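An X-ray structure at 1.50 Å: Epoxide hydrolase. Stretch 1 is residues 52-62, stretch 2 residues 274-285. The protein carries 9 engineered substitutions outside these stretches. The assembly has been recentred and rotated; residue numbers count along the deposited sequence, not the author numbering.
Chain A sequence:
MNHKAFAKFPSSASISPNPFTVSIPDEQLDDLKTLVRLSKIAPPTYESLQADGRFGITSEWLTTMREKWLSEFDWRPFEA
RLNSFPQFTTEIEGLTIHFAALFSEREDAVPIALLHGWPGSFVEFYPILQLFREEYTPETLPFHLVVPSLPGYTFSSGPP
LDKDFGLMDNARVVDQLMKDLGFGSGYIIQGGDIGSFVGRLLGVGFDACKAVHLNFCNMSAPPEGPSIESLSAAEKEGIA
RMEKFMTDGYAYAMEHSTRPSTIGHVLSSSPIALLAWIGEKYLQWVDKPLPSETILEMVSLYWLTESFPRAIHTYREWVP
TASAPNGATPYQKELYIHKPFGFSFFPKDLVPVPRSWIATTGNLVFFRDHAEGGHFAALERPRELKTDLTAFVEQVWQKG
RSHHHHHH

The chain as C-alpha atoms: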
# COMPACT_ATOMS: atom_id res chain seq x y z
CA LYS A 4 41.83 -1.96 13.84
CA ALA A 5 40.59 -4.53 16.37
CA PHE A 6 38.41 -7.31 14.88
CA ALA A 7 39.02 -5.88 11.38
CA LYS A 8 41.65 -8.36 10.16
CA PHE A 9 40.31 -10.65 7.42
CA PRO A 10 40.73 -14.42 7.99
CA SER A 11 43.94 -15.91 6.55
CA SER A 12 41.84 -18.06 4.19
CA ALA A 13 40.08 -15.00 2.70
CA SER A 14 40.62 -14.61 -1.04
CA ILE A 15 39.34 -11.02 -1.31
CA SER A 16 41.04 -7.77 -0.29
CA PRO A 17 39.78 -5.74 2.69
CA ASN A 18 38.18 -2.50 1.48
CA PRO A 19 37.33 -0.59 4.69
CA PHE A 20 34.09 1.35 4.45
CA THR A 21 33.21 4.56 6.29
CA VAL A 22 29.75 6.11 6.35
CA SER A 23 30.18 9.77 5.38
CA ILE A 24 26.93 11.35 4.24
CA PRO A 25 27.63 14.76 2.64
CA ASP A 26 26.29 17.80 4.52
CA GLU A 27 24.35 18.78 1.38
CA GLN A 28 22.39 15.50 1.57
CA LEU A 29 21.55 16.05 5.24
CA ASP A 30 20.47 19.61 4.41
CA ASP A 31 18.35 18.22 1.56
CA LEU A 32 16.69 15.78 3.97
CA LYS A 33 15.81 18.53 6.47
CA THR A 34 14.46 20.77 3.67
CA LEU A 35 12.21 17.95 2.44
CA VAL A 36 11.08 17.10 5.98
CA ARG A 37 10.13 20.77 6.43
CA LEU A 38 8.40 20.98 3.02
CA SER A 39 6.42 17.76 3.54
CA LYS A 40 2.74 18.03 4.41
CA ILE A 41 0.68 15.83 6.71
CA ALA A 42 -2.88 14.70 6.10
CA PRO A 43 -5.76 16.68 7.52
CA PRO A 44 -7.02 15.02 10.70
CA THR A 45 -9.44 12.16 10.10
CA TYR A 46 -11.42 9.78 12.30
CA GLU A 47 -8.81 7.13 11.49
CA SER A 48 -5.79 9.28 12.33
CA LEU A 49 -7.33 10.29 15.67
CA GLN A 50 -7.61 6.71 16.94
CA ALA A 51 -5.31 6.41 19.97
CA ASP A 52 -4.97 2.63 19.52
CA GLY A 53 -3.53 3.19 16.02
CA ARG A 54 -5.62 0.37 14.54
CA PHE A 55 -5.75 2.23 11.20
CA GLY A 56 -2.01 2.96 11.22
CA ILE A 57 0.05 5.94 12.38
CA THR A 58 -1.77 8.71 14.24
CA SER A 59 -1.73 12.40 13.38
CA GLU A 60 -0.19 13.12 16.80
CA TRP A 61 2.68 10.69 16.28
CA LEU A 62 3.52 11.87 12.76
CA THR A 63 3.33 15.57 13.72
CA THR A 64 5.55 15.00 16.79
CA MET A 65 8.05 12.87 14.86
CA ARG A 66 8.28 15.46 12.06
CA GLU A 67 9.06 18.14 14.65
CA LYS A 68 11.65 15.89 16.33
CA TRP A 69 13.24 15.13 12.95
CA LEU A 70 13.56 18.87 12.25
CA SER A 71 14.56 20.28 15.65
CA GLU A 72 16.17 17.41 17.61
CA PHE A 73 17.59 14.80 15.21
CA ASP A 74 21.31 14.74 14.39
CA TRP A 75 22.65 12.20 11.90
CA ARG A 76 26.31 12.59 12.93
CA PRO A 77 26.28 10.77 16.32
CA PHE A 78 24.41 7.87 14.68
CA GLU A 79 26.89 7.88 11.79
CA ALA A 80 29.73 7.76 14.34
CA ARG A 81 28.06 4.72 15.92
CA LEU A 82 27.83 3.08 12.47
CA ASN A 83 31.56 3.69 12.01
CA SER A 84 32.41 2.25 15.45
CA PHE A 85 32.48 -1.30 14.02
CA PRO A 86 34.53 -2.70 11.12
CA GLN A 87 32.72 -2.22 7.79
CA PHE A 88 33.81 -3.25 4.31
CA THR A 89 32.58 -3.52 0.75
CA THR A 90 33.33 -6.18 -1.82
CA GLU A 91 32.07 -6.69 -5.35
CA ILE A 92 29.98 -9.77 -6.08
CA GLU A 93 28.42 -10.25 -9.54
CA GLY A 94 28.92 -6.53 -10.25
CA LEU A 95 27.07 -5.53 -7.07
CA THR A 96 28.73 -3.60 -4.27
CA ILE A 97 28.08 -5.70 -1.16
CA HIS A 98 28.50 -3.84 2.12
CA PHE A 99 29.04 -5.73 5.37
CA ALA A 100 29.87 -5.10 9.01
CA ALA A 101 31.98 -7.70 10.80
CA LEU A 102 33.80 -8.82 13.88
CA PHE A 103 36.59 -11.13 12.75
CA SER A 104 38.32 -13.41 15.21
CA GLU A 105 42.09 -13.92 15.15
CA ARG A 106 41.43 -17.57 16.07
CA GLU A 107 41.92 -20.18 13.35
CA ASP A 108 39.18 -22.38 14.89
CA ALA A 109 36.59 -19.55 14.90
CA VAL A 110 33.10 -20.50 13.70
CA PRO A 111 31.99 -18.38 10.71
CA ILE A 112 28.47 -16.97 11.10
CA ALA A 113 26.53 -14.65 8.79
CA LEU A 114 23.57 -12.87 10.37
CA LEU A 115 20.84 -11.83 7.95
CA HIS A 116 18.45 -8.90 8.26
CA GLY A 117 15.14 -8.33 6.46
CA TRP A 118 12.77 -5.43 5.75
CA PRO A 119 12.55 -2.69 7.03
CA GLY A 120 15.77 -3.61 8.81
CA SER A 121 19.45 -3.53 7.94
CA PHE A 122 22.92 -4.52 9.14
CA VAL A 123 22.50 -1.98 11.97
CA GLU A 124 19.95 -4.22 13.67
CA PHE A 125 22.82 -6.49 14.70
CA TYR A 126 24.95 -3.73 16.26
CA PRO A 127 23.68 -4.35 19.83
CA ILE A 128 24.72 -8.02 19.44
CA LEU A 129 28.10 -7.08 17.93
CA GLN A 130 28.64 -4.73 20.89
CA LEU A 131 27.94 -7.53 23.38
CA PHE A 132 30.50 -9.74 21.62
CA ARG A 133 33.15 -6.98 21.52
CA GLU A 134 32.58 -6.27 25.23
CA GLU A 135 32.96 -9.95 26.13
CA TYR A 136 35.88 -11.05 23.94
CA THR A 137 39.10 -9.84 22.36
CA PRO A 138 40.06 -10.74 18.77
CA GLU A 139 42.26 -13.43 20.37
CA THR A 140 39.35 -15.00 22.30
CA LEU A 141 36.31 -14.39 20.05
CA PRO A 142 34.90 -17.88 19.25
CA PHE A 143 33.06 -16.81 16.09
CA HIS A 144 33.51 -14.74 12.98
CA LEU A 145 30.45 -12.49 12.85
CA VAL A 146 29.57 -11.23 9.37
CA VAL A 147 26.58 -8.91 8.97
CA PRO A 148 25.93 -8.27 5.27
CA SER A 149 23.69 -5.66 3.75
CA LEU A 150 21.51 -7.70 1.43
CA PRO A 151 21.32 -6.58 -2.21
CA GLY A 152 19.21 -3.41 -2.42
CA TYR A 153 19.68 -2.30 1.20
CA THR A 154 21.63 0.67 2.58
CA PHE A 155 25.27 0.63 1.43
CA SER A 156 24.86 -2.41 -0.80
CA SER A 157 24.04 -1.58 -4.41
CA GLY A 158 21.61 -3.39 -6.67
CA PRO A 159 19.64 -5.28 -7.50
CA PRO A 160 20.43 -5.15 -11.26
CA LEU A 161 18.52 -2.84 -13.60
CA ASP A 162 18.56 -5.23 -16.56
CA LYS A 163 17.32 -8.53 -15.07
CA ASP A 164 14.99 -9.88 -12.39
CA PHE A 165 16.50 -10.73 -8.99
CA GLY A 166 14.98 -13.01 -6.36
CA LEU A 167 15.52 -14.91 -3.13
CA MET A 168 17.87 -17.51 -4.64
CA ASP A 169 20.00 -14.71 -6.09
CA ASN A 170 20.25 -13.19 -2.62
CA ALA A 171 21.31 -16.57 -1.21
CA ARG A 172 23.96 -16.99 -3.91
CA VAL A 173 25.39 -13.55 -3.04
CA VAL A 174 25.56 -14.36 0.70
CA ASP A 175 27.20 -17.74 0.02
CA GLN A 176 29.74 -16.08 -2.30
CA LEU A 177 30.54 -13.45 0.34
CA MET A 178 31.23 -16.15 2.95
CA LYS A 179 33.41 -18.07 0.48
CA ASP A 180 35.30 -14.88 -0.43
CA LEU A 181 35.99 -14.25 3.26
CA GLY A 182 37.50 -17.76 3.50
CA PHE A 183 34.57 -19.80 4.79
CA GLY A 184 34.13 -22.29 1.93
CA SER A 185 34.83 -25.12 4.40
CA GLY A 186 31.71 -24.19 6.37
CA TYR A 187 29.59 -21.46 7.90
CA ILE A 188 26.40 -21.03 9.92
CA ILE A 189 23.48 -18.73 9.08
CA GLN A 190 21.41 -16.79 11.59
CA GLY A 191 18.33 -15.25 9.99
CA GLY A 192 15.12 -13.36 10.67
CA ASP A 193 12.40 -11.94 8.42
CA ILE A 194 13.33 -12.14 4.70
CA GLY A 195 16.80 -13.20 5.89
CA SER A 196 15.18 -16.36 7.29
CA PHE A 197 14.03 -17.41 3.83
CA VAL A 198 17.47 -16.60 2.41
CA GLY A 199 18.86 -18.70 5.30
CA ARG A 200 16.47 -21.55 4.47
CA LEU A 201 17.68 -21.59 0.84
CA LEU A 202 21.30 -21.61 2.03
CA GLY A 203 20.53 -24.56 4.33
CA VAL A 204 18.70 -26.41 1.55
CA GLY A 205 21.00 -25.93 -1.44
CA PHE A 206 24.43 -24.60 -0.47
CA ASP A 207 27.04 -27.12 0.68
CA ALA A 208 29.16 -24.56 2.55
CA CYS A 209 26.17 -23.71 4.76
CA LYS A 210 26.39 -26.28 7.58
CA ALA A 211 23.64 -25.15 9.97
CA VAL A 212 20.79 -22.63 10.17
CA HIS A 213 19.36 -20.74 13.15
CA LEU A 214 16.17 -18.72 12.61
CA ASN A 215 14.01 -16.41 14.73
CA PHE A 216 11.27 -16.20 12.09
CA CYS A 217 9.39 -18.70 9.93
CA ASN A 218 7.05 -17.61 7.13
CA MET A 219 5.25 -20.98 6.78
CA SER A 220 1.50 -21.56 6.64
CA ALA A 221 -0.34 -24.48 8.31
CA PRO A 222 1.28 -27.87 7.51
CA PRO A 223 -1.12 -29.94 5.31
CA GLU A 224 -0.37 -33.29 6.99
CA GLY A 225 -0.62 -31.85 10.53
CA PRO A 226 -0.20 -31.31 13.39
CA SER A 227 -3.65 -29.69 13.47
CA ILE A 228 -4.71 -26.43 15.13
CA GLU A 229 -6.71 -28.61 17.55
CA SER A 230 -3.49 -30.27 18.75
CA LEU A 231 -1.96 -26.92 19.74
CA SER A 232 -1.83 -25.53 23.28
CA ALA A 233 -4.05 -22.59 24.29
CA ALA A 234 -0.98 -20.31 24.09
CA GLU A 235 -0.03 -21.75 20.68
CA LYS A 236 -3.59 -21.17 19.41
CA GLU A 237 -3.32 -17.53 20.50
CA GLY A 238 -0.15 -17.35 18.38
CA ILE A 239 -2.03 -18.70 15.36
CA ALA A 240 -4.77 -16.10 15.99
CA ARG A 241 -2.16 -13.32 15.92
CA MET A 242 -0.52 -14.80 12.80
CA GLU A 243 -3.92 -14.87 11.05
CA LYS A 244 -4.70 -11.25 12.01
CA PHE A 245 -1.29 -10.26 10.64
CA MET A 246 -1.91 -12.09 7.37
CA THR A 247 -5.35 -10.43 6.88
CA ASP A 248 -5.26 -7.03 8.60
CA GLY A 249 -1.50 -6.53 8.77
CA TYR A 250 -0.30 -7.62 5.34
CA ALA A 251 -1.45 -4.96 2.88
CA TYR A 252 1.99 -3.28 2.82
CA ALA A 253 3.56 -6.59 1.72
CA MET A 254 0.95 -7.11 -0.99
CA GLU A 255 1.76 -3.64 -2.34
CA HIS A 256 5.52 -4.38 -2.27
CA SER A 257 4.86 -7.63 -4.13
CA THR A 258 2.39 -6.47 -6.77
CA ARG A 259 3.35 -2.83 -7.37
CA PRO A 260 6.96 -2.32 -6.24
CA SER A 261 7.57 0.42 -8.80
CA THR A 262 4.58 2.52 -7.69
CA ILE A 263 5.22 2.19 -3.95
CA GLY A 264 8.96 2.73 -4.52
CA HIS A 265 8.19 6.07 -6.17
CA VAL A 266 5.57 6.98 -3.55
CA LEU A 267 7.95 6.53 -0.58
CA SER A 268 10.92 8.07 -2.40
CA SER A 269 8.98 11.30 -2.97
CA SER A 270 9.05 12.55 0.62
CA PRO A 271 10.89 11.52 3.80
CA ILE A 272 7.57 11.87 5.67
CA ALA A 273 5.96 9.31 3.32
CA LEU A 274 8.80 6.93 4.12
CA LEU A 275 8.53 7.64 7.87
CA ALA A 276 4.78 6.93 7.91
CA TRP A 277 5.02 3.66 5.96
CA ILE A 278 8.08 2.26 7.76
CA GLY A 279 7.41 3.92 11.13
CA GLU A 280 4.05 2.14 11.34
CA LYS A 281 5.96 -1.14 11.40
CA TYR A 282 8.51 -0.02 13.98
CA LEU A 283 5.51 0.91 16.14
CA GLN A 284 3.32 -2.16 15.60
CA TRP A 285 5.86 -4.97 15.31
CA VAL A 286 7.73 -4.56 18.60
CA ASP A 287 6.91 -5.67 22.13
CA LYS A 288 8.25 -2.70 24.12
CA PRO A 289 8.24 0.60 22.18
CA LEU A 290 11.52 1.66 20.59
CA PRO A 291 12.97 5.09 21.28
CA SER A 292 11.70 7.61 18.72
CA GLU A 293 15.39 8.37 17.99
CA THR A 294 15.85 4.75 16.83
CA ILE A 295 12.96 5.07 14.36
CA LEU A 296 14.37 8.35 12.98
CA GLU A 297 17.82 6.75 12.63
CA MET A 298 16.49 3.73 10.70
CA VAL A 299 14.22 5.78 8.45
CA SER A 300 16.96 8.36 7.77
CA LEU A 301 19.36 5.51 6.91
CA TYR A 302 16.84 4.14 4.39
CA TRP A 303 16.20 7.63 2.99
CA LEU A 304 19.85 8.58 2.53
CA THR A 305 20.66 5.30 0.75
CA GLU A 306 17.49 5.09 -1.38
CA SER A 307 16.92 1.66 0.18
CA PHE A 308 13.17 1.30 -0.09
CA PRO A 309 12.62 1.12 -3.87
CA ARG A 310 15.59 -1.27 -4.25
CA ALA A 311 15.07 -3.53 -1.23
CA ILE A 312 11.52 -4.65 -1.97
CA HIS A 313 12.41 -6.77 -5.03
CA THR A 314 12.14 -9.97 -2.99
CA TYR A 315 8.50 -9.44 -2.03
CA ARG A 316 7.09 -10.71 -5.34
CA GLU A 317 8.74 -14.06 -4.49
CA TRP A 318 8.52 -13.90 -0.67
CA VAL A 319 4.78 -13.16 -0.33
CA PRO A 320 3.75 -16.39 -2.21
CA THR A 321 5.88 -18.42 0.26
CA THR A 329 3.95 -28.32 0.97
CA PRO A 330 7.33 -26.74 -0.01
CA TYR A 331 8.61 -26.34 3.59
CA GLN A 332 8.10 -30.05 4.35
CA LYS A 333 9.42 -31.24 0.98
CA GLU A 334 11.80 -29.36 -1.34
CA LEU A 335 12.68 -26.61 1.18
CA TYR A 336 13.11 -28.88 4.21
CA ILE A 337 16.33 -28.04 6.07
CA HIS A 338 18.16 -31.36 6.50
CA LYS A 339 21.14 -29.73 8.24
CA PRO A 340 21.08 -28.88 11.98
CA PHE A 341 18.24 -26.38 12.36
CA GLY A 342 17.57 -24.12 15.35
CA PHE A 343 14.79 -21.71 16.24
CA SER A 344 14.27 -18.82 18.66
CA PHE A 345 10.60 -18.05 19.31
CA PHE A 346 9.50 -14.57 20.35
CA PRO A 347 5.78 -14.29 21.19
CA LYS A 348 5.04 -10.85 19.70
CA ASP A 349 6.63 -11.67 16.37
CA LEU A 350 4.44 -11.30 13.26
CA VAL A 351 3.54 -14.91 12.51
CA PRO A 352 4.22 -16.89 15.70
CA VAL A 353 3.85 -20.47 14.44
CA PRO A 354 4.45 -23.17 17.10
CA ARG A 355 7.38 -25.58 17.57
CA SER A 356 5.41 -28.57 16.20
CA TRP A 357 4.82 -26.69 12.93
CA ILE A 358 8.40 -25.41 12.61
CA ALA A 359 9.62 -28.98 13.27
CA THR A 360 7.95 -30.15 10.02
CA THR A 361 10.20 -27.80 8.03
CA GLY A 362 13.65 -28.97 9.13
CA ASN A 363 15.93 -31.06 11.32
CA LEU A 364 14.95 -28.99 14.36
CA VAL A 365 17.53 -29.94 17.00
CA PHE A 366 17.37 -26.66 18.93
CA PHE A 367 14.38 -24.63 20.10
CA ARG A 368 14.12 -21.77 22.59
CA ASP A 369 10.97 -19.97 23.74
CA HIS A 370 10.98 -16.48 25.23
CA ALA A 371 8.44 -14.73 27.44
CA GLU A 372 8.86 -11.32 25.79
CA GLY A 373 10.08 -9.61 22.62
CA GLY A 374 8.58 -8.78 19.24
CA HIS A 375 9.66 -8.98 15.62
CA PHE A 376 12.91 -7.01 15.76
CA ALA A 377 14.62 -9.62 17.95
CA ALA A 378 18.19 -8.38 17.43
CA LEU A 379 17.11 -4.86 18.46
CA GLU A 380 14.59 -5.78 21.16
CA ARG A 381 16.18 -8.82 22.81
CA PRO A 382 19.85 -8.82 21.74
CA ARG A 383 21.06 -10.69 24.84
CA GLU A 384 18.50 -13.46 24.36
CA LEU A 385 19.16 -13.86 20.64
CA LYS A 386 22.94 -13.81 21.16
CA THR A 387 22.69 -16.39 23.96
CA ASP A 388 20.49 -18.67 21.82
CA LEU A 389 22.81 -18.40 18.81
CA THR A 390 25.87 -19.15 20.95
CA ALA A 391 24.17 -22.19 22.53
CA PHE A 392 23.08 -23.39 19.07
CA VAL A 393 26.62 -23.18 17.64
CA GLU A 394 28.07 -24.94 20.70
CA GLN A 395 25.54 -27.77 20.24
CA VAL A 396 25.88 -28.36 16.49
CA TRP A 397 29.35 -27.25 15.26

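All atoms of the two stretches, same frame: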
# COMPACT_ATOMS: atom_id res chain seq x y z
N ASP A 52 -5.47 4.00 19.61
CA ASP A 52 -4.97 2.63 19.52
C ASP A 52 -4.21 2.34 18.22
O ASP A 52 -3.58 1.28 18.08
CB ASP A 52 -6.07 1.59 19.79
CG ASP A 52 -7.15 1.54 18.71
OD1 ASP A 52 -7.02 2.19 17.64
OD2 ASP A 52 -8.15 0.82 18.92
N GLY A 53 -4.26 3.29 17.29
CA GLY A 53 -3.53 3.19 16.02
C GLY A 53 -3.93 2.02 15.14
O GLY A 53 -3.14 1.56 14.32
N ARG A 54 -5.17 1.55 15.28
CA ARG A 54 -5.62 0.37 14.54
C ARG A 54 -5.70 0.60 13.02
O ARG A 54 -5.71 -0.36 12.25
CB ARG A 54 -6.95 -0.15 15.08
CG ARG A 54 -8.16 0.71 14.78
CD ARG A 54 -9.36 0.19 15.54
NE ARG A 54 -10.56 0.99 15.31
CZ ARG A 54 -10.83 2.13 15.95
NH1 ARG A 54 -9.99 2.61 16.86
NH2 ARG A 54 -11.95 2.78 15.67
N PHE A 55 -5.75 1.87 12.62
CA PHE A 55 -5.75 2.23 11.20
C PHE A 55 -4.38 2.71 10.72
O PHE A 55 -4.25 3.21 9.61
CB PHE A 55 -6.81 3.29 10.91
CG PHE A 55 -8.22 2.84 11.22
CD1 PHE A 55 -8.77 1.72 10.60
CD2 PHE A 55 -9.00 3.55 12.14
CE1 PHE A 55 -10.07 1.31 10.88
CE2 PHE A 55 -10.30 3.15 12.43
CZ PHE A 55 -10.84 2.03 11.80
N GLY A 56 -3.36 2.54 11.56
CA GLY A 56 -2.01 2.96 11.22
C GLY A 56 -1.59 4.17 12.04
O GLY A 56 -2.22 4.47 13.06
N ILE A 57 -0.55 4.86 11.59
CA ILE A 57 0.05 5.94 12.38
C ILE A 57 -0.94 7.08 12.65
O ILE A 57 -1.74 7.44 11.80
CB ILE A 57 1.32 6.51 11.72
CG1 ILE A 57 1.02 7.02 10.31
CG2 ILE A 57 2.43 5.46 11.69
CD1 ILE A 57 1.64 8.34 10.00
N THR A 58 -0.87 7.63 13.86
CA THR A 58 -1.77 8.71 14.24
C THR A 58 -1.23 10.06 13.78
O THR A 58 -0.02 10.21 13.54
CB THR A 58 -1.96 8.77 15.77
OG1 THR A 58 -0.71 9.07 16.39
CG2 THR A 58 -2.50 7.44 16.30
N SER A 59 -2.12 11.03 13.67
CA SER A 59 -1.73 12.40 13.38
C SER A 59 -0.75 12.93 14.43
O SER A 59 0.24 13.56 14.09
CB SER A 59 -2.96 13.31 13.30
OG SER A 59 -3.64 13.09 12.08
N GLU A 60 -1.04 12.67 15.70
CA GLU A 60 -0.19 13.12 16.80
C GLU A 60 1.23 12.60 16.66
O GLU A 60 2.19 13.36 16.76
CB GLU A 60 -0.77 12.69 18.14
CG GLU A 60 -0.04 13.26 19.35
CD GLU A 60 -0.60 12.78 20.68
OE1 GLU A 60 -1.60 12.03 20.70
OE2 GLU A 60 -0.01 13.15 21.72
N TRP A 61 1.37 11.30 16.40
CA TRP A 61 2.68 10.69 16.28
C TRP A 61 3.45 11.28 15.11
O TRP A 61 4.61 11.67 15.26
CB TRP A 61 2.56 9.17 16.14
CG TRP A 61 3.88 8.46 16.05
CD1 TRP A 61 4.64 8.02 17.09
CD2 TRP A 61 4.60 8.14 14.86
NE1 TRP A 61 5.79 7.43 16.62
CE2 TRP A 61 5.79 7.48 15.25
CE3 TRP A 61 4.35 8.32 13.49
CZ2 TRP A 61 6.73 7.02 14.33
CZ3 TRP A 61 5.29 7.87 12.57
CH2 TRP A 61 6.47 7.22 13.00
N LEU A 62 2.82 11.36 13.94
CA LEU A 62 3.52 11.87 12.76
C LEU A 62 3.95 13.33 12.92
O LEU A 62 5.06 13.68 12.54
CB LEU A 62 2.71 11.66 11.48
CG LEU A 62 3.50 11.83 10.18
CD1 LEU A 62 4.64 10.82 10.07
CD2 LEU A 62 2.60 11.76 8.96
N LEU A 274 8.01 8.07 3.68
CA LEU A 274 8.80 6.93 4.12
C LEU A 274 8.64 6.68 5.63
O LEU A 274 8.47 5.54 6.07
CB LEU A 274 10.27 7.15 3.75
CG LEU A 274 11.21 5.96 4.00
CD1 LEU A 274 10.95 4.83 3.02
CD2 LEU A 274 12.64 6.45 3.90
N LEU A 275 8.68 7.76 6.42
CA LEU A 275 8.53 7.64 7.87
C LEU A 275 7.18 7.04 8.26
O LEU A 275 7.12 6.20 9.17
CB LEU A 275 8.71 9.01 8.55
CG LEU A 275 8.48 9.11 10.06
CD1 LEU A 275 9.48 8.28 10.86
CD2 LEU A 275 8.54 10.56 10.50
N ALA A 276 6.11 7.46 7.60
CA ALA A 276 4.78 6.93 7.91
C ALA A 276 4.69 5.43 7.61
O ALA A 276 4.22 4.65 8.44
CB ALA A 276 3.71 7.70 7.16
N TRP A 277 5.14 5.04 6.41
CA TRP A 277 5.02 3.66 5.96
C TRP A 277 5.88 2.72 6.80
O TRP A 277 5.41 1.66 7.24
CB TRP A 277 5.44 3.59 4.50
CG TRP A 277 5.23 2.27 3.80
CD1 TRP A 277 6.12 1.24 3.68
CD2 TRP A 277 4.06 1.87 3.06
NE1 TRP A 277 5.58 0.23 2.92
CE2 TRP A 277 4.32 0.58 2.53
CE3 TRP A 277 2.82 2.47 2.80
CZ2 TRP A 277 3.39 -0.11 1.75
CZ3 TRP A 277 1.89 1.78 2.03
CH2 TRP A 277 2.18 0.50 1.52
N ILE A 278 7.14 3.09 7.01
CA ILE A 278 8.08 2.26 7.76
C ILE A 278 7.87 2.41 9.27
O ILE A 278 7.91 1.42 10.02
CB ILE A 278 9.54 2.54 7.35
CG1 ILE A 278 9.75 2.05 5.91
CG2 ILE A 278 10.52 1.89 8.31
CD1 ILE A 278 11.16 2.20 5.38
N GLY A 279 7.64 3.65 9.72
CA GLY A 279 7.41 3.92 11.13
C GLY A 279 6.24 3.13 11.69
O GLY A 279 6.30 2.67 12.83
N GLU A 280 5.19 2.95 10.89
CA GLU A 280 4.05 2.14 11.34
C GLU A 280 4.52 0.77 11.81
O GLU A 280 4.04 0.26 12.82
CB GLU A 280 3.02 1.96 10.23
CG GLU A 280 1.75 1.28 10.72
CD GLU A 280 0.97 0.64 9.60
OE1 GLU A 280 0.50 1.38 8.71
OE2 GLU A 280 0.83 -0.60 9.60
N LYS A 281 5.47 0.19 11.08
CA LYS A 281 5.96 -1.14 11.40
C LYS A 281 6.87 -1.16 12.62
O LYS A 281 6.80 -2.06 13.44
CB LYS A 281 6.61 -1.80 10.18
CG LYS A 281 5.71 -1.82 8.92
CD LYS A 281 4.25 -2.20 9.22
CE LYS A 281 3.44 -2.37 7.94
NZ LYS A 281 2.00 -2.65 8.22
N TYR A 282 7.72 -0.14 12.76
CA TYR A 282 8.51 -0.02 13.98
C TYR A 282 7.65 0.20 15.22
O TYR A 282 8.06 -0.15 16.33
CB TYR A 282 9.58 1.06 13.86
CG TYR A 282 10.82 0.61 13.11
CD1 TYR A 282 11.72 -0.28 13.69
CD2 TYR A 282 11.08 1.07 11.82
CE1 TYR A 282 12.86 -0.71 13.01
CE2 TYR A 282 12.21 0.65 11.13
CZ TYR A 282 13.10 -0.23 11.72
OH TYR A 282 14.22 -0.65 11.04
N LEU A 283 6.45 0.75 15.03
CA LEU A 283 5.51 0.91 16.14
C LEU A 283 4.74 -0.38 16.45
O LEU A 283 4.59 -0.76 17.61
CB LEU A 283 4.52 2.03 15.85
CG LEU A 283 5.05 3.46 15.86
CD1 LEU A 283 3.96 4.41 15.40
CD2 LEU A 283 5.56 3.86 17.24
N GLN A 284 4.25 -1.04 15.41
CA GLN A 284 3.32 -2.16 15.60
C GLN A 284 3.99 -3.50 15.84
O GLN A 284 3.39 -4.40 16.44
CB GLN A 284 2.38 -2.29 14.40
CG GLN A 284 1.44 -1.11 14.21
CD GLN A 284 0.33 -1.39 13.21
OE1 GLN A 284 0.31 -2.43 12.56
NE2 GLN A 284 -0.60 -0.45 13.09
N TRP A 285 5.22 -3.66 15.37
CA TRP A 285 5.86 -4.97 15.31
C TRP A 285 6.70 -5.33 16.53
O TRP A 285 7.14 -6.47 16.66
CB TRP A 285 6.71 -5.07 14.06
CG TRP A 285 5.93 -5.16 12.79
CD1 TRP A 285 4.57 -5.10 12.63
CD2 TRP A 285 6.49 -5.33 11.48
NE1 TRP A 285 4.25 -5.24 11.29
CE2 TRP A 285 5.41 -5.38 10.57
CE3 TRP A 285 7.79 -5.45 10.98
CZ2 TRP A 285 5.60 -5.54 9.19
CZ3 TRP A 285 7.98 -5.62 9.62
CH2 TRP A 285 6.89 -5.66 8.74

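Trp-61, Ile-57 and Leu-283 cover more surface than any other residues in this contact, in which a loop and the start of a helix pack against one flank of a second helix. No clear hydrogen bond crosses between them, so apolar packing dominates. Trp-61 has its CA-to-CB bond directed toward the opposing helix and offers a broad, flat surface. Leu-283 CD1 sits over one face of the Trp-61 indole, 3.7 Å from the centroid of its five-membered ring and 14° off its normal, a CH-pi contact that suits a branched aliphatic side chain.

The far end of the same indole reaches Gly-279, with Trp-61 CH2 3.9 Å from Gly-279 CA. Glycine suits this place because a CB would lie about 2.5 Å from Trp-61 CH2, a clash. Leu-275 continues the apolar surface, its CD1 3.8 Å from Trp-61 CH2.

Ile-57 fills the neighbouring space with two arms: its CD1 lies 3.6 Å from Ala-276 CB, where the small methyl leaves room for close approach, and its CG2 lies 3.7 Å from Glu-280 CA. Glu-280 turns its charge to Lys-281, with OE2 2.7 Å from Lys-281 NZ in a salt bridge. Within the first stretch, Thr-58 caps the helix, its OG1 accepting from Trp-61 N at 3.0 Å.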